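PDB 5IHS: endoglucanase, glycoside hydrolase family 5 protein from Cytophaga hutchinsonii, which probably hydrolyses internal beta-1,4-glucosidic bonds of cellulose as an endoglucanase, contributing to the bacterium's growth on crystalline cellulose. Local coordinates for residues Phe221-Gln235 with Ser261-His275. Residues are numbered along the deposited sequence; the frame is centred on the assembly and turned at random.
Sequences FYPGTHKQELRNEAQ and SPEETALWYEFLDAH
Helices 228-235 and 262-274 run almost parallel, 11° apart with axes 11.2 Å from each other at closest approach, as neighbouring outer helices of the TIM barrel, while residues 222-227 connect the barrel strand carrying Phe-221 to helix 228-235, passing the start of helix 262-274. The indole of Trp-268, from helix 262-274, is sandwiched between Phe-221 and Arg-231. On one face Phe-221 makes an offset stack, the planes 6° apart; the opposite face takes Arg-231, whose CG lies over the six-membered ring, 3.5 Å from its centroid, and whose guanidinium, steeply tilted to the indole, makes a cation-pi contact with the five-membered ring. In the indole plane, NE1 of Trp-268 donates to His-226 O (2.9 Å). A bend at chi3 (-74°) turns the Arg-231 guanidinium toward Glu-264, where NH1 and NH2 both grip OE2 (2.8 and 2.9 Å), nearly coplanar with the carboxylate. NE and NH2 of Arg-231 also donate, side-on and in the guanidinium plane, to Gln-228 OE1. A leucine in place of Arg-231 would probably leave Glu-264 OE2 without its charged mate and the indole without its cation. Toward the loop, a water accepts from Lys-227 NZ and donates to Glu-264 OE1 at 2.8 Å.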
loop_
_atom_site.group_PDB
_atom_site.type_symbol
_atom_site.label_atom_id
_atom_site.label_comp_id
_atom_site.label_asym_id
_atom_site.label_seq_id
_atom_site.Cartn_x
_atom_site.Cartn_y
_atom_site.Cartn_z
ATOM N N PHE A 221 -8.141 -6.951 -1.782
ATOM C CA PHE A 221 -9.214 -7.589 -2.532
ATOM C C PHE A 221 -8.856 -7.663 -4.008
ATOM O O PHE A 221 -8.143 -6.808 -4.547
ATOM C CB PHE A 221 -10.568 -6.873 -2.333
ATOM C CG PHE A 221 -10.657 -5.531 -2.996
ATOM C CD1 PHE A 221 -11.050 -5.415 -4.324
ATOM C CD2 PHE A 221 -10.330 -4.373 -2.308
ATOM C CE1 PHE A 221 -11.104 -4.178 -4.952
ATOM C CE2 PHE A 221 -10.397 -3.136 -2.936
ATOM C CZ PHE A 221 -10.773 -3.045 -4.253
ATOM N N TYR A 222 -9.422 -8.685 -4.648
ATOM C CA TYR A 222 -9.275 -8.937 -6.080
ATOM C C TYR A 222 -10.691 -9.216 -6.563
ATOM O O TYR A 222 -11.241 -10.286 -6.233
ATOM C CB TYR A 222 -8.300 -10.084 -6.372
ATOM C CG TYR A 222 -6.842 -9.593 -6.319
ATOM C CD1 TYR A 222 -6.185 -9.378 -5.119
ATOM C CD2 TYR A 222 -6.151 -9.288 -7.500
ATOM C CE1 TYR A 222 -4.888 -8.859 -5.087
ATOM C CE2 TYR A 222 -4.862 -8.781 -7.472
ATOM C CZ TYR A 222 -4.233 -8.573 -6.269
ATOM O OH TYR A 222 -2.951 -8.075 -6.291
ATOM N N PRO A 223 -11.324 -8.284 -7.287
ATOM C CA PRO A 223 -12.790 -8.323 -7.485
ATOM C C PRO A 223 -13.296 -9.438 -8.381
ATOM O O PRO A 223 -14.510 -9.685 -8.399
ATOM C CB PRO A 223 -13.088 -6.952 -8.106
ATOM C CG PRO A 223 -11.807 -6.586 -8.783
ATOM C CD PRO A 223 -10.718 -7.093 -7.893
ATOM N N GLY A 224 -12.429 -10.112 -9.132
ATOM C CA GLY A 224 -12.860 -11.326 -9.807
ATOM C C GLY A 224 -13.166 -12.457 -8.850
ATOM O O GLY A 224 -13.879 -13.398 -9.212
ATOM N N THR A 225 -12.650 -12.366 -7.631
ATOM C CA THR A 225 -12.810 -13.357 -6.579
ATOM C C THR A 225 -13.612 -12.843 -5.395
ATOM O O THR A 225 -14.447 -13.569 -4.849
ATOM C CB THR A 225 -11.423 -13.796 -6.086
ATOM O OG1 THR A 225 -10.635 -14.242 -7.200
ATOM C CG2 THR A 225 -11.531 -14.908 -5.039
ATOM N N HIS A 226 -13.369 -11.601 -4.994
ATOM C CA HIS A 226 -13.886 -11.044 -3.749
ATOM C C HIS A 226 -14.942 -9.996 -4.052
ATOM O O HIS A 226 -14.660 -9.002 -4.729
ATOM C CB HIS A 226 -12.753 -10.402 -2.959
ATOM C CG HIS A 226 -11.606 -11.318 -2.725
ATOM N ND1 HIS A 226 -10.309 -10.968 -3.017
ATOM C CD2 HIS A 226 -11.563 -12.590 -2.257
ATOM C CE1 HIS A 226 -9.512 -11.978 -2.719
ATOM N NE2 HIS A 226 -10.248 -12.975 -2.257
ATOM N N LYS A 227 -16.146 -10.215 -3.538
ATOM C CA LYS A 227 -17.287 -9.369 -3.850
ATOM C C LYS A 227 -17.977 -8.917 -2.566
ATOM O O LYS A 227 -17.300 -8.489 -1.628
ATOM C CB LYS A 227 -18.202 -10.075 -4.851
ATOM C CG LYS A 227 -17.431 -10.509 -6.094
ATOM C CD LYS A 227 -18.322 -11.131 -7.123
ATOM C CE LYS A 227 -17.535 -11.992 -8.094
ATOM N NZ LYS A 227 -16.769 -11.235 -9.086
ATOM N N GLN A 228 -19.306 -8.982 -2.496
ATOM C CA GLN A 228 -19.988 -8.360 -1.364
ATOM C C GLN A 228 -19.616 -9.007 -0.033
ATOM O O GLN A 228 -19.604 -8.324 0.993
ATOM C CB GLN A 228 -21.499 -8.391 -1.575
ATOM C CG GLN A 228 -22.276 -7.645 -0.515
ATOM C CD GLN A 228 -21.951 -6.166 -0.502
ATOM O OE1 GLN A 228 -21.810 -5.540 -1.557
ATOM N NE2 GLN A 228 -21.822 -5.599 0.690
ATOM N N GLU A 229 -19.306 -10.306 -0.016
ATOM C CA GLU A 229 -18.959 -10.954 1.247
ATOM C C GLU A 229 -17.737 -10.306 1.900
ATOM O O GLU A 229 -17.680 -10.169 3.129
ATOM C CB GLU A 229 -18.748 -12.451 1.037
ATOM C CG GLU A 229 -17.439 -12.854 0.392
ATOM C CD GLU A 229 -17.251 -12.385 -1.045
ATOM O OE1 GLU A 229 -18.234 -12.029 -1.736
ATOM O OE2 GLU A 229 -16.092 -12.398 -1.490
ATOM N N LEU A 230 -16.744 -9.906 1.104
ATOM C CA LEU A 230 -15.574 -9.258 1.687
ATOM C C LEU A 230 -15.853 -7.795 2.043
ATOM O O LEU A 230 -15.297 -7.291 3.028
ATOM C CB LEU A 230 -14.344 -9.433 0.783
ATOM C CG LEU A 230 -13.009 -9.000 1.400
ATOM C CD1 LEU A 230 -12.651 -9.806 2.641
ATOM C CD2 LEU A 230 -11.881 -9.116 0.370
ATOM N N ARG A 231 -16.720 -7.104 1.287
ATOM C CA ARG A 231 -17.175 -5.790 1.733
ATOM C C ARG A 231 -17.901 -5.894 3.066
ATOM O O ARG A 231 -17.750 -5.026 3.930
ATOM C CB ARG A 231 -18.061 -5.130 0.678
ATOM C CG ARG A 231 -17.298 -4.673 -0.554
ATOM C CD ARG A 231 -18.155 -3.808 -1.484
ATOM N NE ARG A 231 -19.147 -4.574 -2.234
ATOM C CZ ARG A 231 -18.912 -5.221 -3.370
ATOM N NH1 ARG A 231 -17.704 -5.225 -3.914
ATOM N NH2 ARG A 231 -19.902 -5.869 -3.975
ATOM N N ASN A 232 -18.669 -6.969 3.271
ATOM C CA ASN A 232 -19.359 -7.145 4.545
ATOM C C ASN A 232 -18.373 -7.373 5.684
ATOM O O ASN A 232 -18.568 -6.858 6.795
ATOM C CB ASN A 232 -20.340 -8.317 4.465
ATOM C CG ASN A 232 -21.541 -8.026 3.602
ATOM O OD1 ASN A 232 -21.842 -6.874 3.301
ATOM N ND2 ASN A 232 -22.241 -9.081 3.197
ATOM N N GLU A 233 -17.312 -8.151 5.432
ATOM C CA GLU A 233 -16.247 -8.323 6.417
ATOM C C GLU A 233 -15.634 -6.976 6.780
ATOM O O GLU A 233 -15.430 -6.663 7.961
ATOM C CB GLU A 233 -15.194 -9.277 5.833
ATOM C CG GLU A 233 -13.893 -9.447 6.622
ATOM C CD GLU A 233 -14.017 -10.353 7.826
ATOM O OE1 GLU A 233 -15.021 -11.099 7.916
ATOM O OE2 GLU A 233 -13.098 -10.316 8.677
ATOM N N ALA A 234 -15.317 -6.165 5.771
ATOM C CA ALA A 234 -14.748 -4.847 6.026
ATOM C C ALA A 234 -15.689 -3.986 6.861
ATOM O O ALA A 234 -15.262 -3.343 7.826
ATOM C CB ALA A 234 -14.424 -4.176 4.695
ATOM N N GLN A 235 -16.979 -3.971 6.512
ATOM C CA GLN A 235 -17.940 -3.160 7.263
ATOM C C GLN A 235 -18.015 -3.594 8.723
ATOM O O GLN A 235 -18.096 -2.754 9.627
ATOM C CB GLN A 235 -19.320 -3.241 6.605
ATOM C CG GLN A 235 -20.387 -2.424 7.317
ATOM C CD GLN A 235 -20.103 -0.925 7.248
ATOM O OE1 GLN A 235 -20.095 -0.333 6.162
ATOM N NE2 GLN A 235 -19.842 -0.308 8.401
ATOM N N SER A 261 -12.631 -7.633 -14.151
ATOM C CA SER A 261 -13.947 -7.370 -13.567
ATOM C C SER A 261 -14.160 -5.878 -13.345
ATOM O O SER A 261 -14.200 -5.407 -12.201
ATOM C CB SER A 261 -14.096 -8.123 -12.244
ATOM O OG SER A 261 -14.064 -9.531 -12.444
ATOM N N PRO A 262 -14.327 -5.102 -14.420
ATOM C CA PRO A 262 -14.483 -3.648 -14.238
ATOM C C PRO A 262 -15.713 -3.233 -13.448
ATOM O O PRO A 262 -15.624 -2.310 -12.632
ATOM C CB PRO A 262 -14.496 -3.104 -15.672
ATOM C CG PRO A 262 -14.776 -4.275 -16.540
ATOM C CD PRO A 262 -14.210 -5.463 -15.839
ATOM N N GLU A 263 -16.867 -3.864 -13.670
ATOM C CA GLU A 263 -18.056 -3.461 -12.923
ATOM C C GLU A 263 -17.913 -3.778 -11.435
ATOM O O GLU A 263 -18.282 -2.954 -10.584
ATOM C CB GLU A 263 -19.321 -4.065 -13.536
ATOM C CG GLU A 263 -19.670 -3.450 -14.907
ATOM C CD GLU A 263 -20.244 -2.028 -14.828
ATOM O OE1 GLU A 263 -20.919 -1.698 -13.828
ATOM O OE2 GLU A 263 -20.040 -1.238 -15.787
ATOM N N GLU A 264 -17.349 -4.936 -11.093
ATOM C CA GLU A 264 -17.166 -5.236 -9.677
ATOM C C GLU A 264 -16.122 -4.318 -9.053
ATOM O O GLU A 264 -16.266 -3.914 -7.894
ATOM C CB GLU A 264 -16.816 -6.711 -9.458
ATOM C CG GLU A 264 -16.786 -7.106 -7.980
ATOM C CD GLU A 264 -18.159 -7.151 -7.324
ATOM O OE1 GLU A 264 -19.149 -7.464 -8.026
ATOM O OE2 GLU A 264 -18.238 -6.873 -6.107
ATOM N N THR A 265 -15.072 -3.967 -9.808
ATOM C CA THR A 265 -14.104 -2.999 -9.298
ATOM C C THR A 265 -14.802 -1.691 -8.932
ATOM O O THR A 265 -14.525 -1.102 -7.882
ATOM C CB THR A 265 -12.975 -2.760 -10.310
ATOM O OG1 THR A 265 -12.296 -3.981 -10.626
ATOM C CG2 THR A 265 -11.936 -1.801 -9.759
ATOM N N ALA A 266 -15.741 -1.244 -9.774
ATOM C CA ALA A 266 -16.471 -0.011 -9.494
ATOM C C ALA A 266 -17.317 -0.120 -8.227
ATOM O O ALA A 266 -17.463 0.864 -7.499
ATOM C CB ALA A 266 -17.342 0.371 -10.691
ATOM N N LEU A 267 -17.896 -1.297 -7.949
ATOM C CA LEU A 267 -18.619 -1.474 -6.689
ATOM C C LEU A 267 -17.680 -1.336 -5.502
ATOM O O LEU A 267 -18.058 -0.774 -4.465
ATOM C CB LEU A 267 -19.334 -2.824 -6.639
ATOM C CG LEU A 267 -20.482 -3.016 -7.630
ATOM C CD1 LEU A 267 -21.116 -4.367 -7.398
ATOM C CD2 LEU A 267 -21.524 -1.909 -7.533
ATOM N N TRP A 268 -16.450 -1.833 -5.637
ATOM C CA TRP A 268 -15.465 -1.626 -4.590
ATOM C C TRP A 268 -15.100 -0.153 -4.449
ATOM O O TRP A 268 -15.013 0.352 -3.327
ATOM C CB TRP A 268 -14.228 -2.475 -4.849
ATOM C CG TRP A 268 -14.351 -3.877 -4.353
ATOM C CD1 TRP A 268 -14.647 -4.996 -5.073
ATOM C CD2 TRP A 268 -14.151 -4.306 -3.005
ATOM N NE1 TRP A 268 -14.639 -6.102 -4.247
ATOM C CE2 TRP A 268 -14.335 -5.704 -2.972
ATOM C CE3 TRP A 268 -13.818 -3.641 -1.825
ATOM C CZ2 TRP A 268 -14.192 -6.447 -1.797
ATOM C CZ3 TRP A 268 -13.677 -4.374 -0.663
ATOM C CH2 TRP A 268 -13.864 -5.760 -0.657
ATOM N N TYR A 269 -14.846 0.548 -5.565
ATOM C CA TYR A 269 -14.539 1.974 -5.459
ATOM C C TYR A 269 -15.654 2.724 -4.736
ATOM O O TYR A 269 -15.386 3.622 -3.930
ATOM C CB TYR A 269 -14.314 2.593 -6.833
ATOM C CG TYR A 269 -13.039 2.235 -7.565
ATOM C CD1 TYR A 269 -11.838 1.980 -6.904
ATOM C CD2 TYR A 269 -13.036 2.216 -8.948
ATOM C CE1 TYR A 269 -10.683 1.686 -7.611
ATOM C CE2 TYR A 269 -11.891 1.941 -9.661
ATOM C CZ TYR A 269 -10.712 1.682 -8.999
ATOM O OH TYR A 269 -9.582 1.412 -9.748
ATOM N N GLU A 270 -16.913 2.380 -5.029
ATOM C CA GLU A 270 -18.039 3.037 -4.369
ATOM C C GLU A 270 -17.967 2.846 -2.856
ATOM O O GLU A 270 -18.128 3.796 -2.082
ATOM C CB GLU A 270 -19.338 2.466 -4.934
ATOM C CG GLU A 270 -20.615 2.994 -4.348
ATOM C CD GLU A 270 -21.808 2.469 -5.134
ATOM O OE1 GLU A 270 -22.052 1.242 -5.096
ATOM O OE2 GLU A 270 -22.477 3.266 -5.831
ATOM N N PHE A 271 -17.715 1.613 -2.422
ATOM C CA PHE A 271 -17.600 1.308 -0.997
ATOM C C PHE A 271 -16.418 2.032 -0.359
ATOM O O PHE A 271 -16.545 2.636 0.714
ATOM C CB PHE A 271 -17.457 -0.205 -0.841
ATOM C CG PHE A 271 -17.185 -0.659 0.565
ATOM C CD1 PHE A 271 -18.214 -0.772 1.483
ATOM C CD2 PHE A 271 -15.898 -1.003 0.960
ATOM C CE1 PHE A 271 -17.962 -1.194 2.780
ATOM C CE2 PHE A 271 -15.646 -1.428 2.253
ATOM C CZ PHE A 271 -16.680 -1.526 3.157
ATOM N N LEU A 272 -15.253 1.971 -1.006
ATOM C CA LEU A 272 -14.063 2.586 -0.433
ATOM C C LEU A 272 -14.228 4.095 -0.319
ATOM O O LEU A 272 -13.874 4.691 0.705
ATOM C CB LEU A 272 -12.826 2.234 -1.255
ATOM C CG LEU A 272 -12.542 0.731 -1.364
ATOM C CD1 LEU A 272 -11.449 0.470 -2.381
ATOM C CD2 LEU A 272 -12.180 0.132 -0.003
ATOM N N ASP A 273 -14.794 4.731 -1.345
ATOM C CA ASP A 273 -15.012 6.172 -1.281
ATOM C C ASP A 273 -16.031 6.527 -0.204
ATOM O O ASP A 273 -15.884 7.547 0.480
ATOM C CB ASP A 273 -15.467 6.690 -2.643
ATOM C CG ASP A 273 -14.343 6.739 -3.672
ATOM O OD1 ASP A 273 -13.142 6.667 -3.311
ATOM O OD2 ASP A 273 -14.692 6.893 -4.868
ATOM N N ALA A 274 -17.074 5.707 -0.046
ATOM C CA ALA A 274 -18.084 5.992 0.970
ATOM C C ALA A 274 -17.480 6.028 2.366
ATOM O O ALA A 274 -17.967 6.765 3.232
ATOM C CB ALA A 274 -19.197 4.943 0.908
ATOM N N HIS A 275 -16.429 5.241 2.597
ATOM C CA HIS A 275 -15.773 5.114 3.894
ATOM C C HIS A 275 -14.421 5.811 3.942
ATOM O O HIS A 275 -13.704 5.687 4.934
ATOM C CB HIS A 275 -15.646 3.637 4.264
ATOM C CG HIS A 275 -16.971 2.990 4.459
ATOM N ND1 HIS A 275 -17.686 3.128 5.632
ATOM C CD2 HIS A 275 -17.766 2.304 3.606
ATOM C CE1 HIS A 275 -18.839 2.497 5.511
ATOM N NE2 HIS A 275 -18.914 1.990 4.294
HETATM O O HOH W 1 -19.138 -9.620 -9.814
HETATM O O HOH W 2 -16.163 -11.066 -12.047
#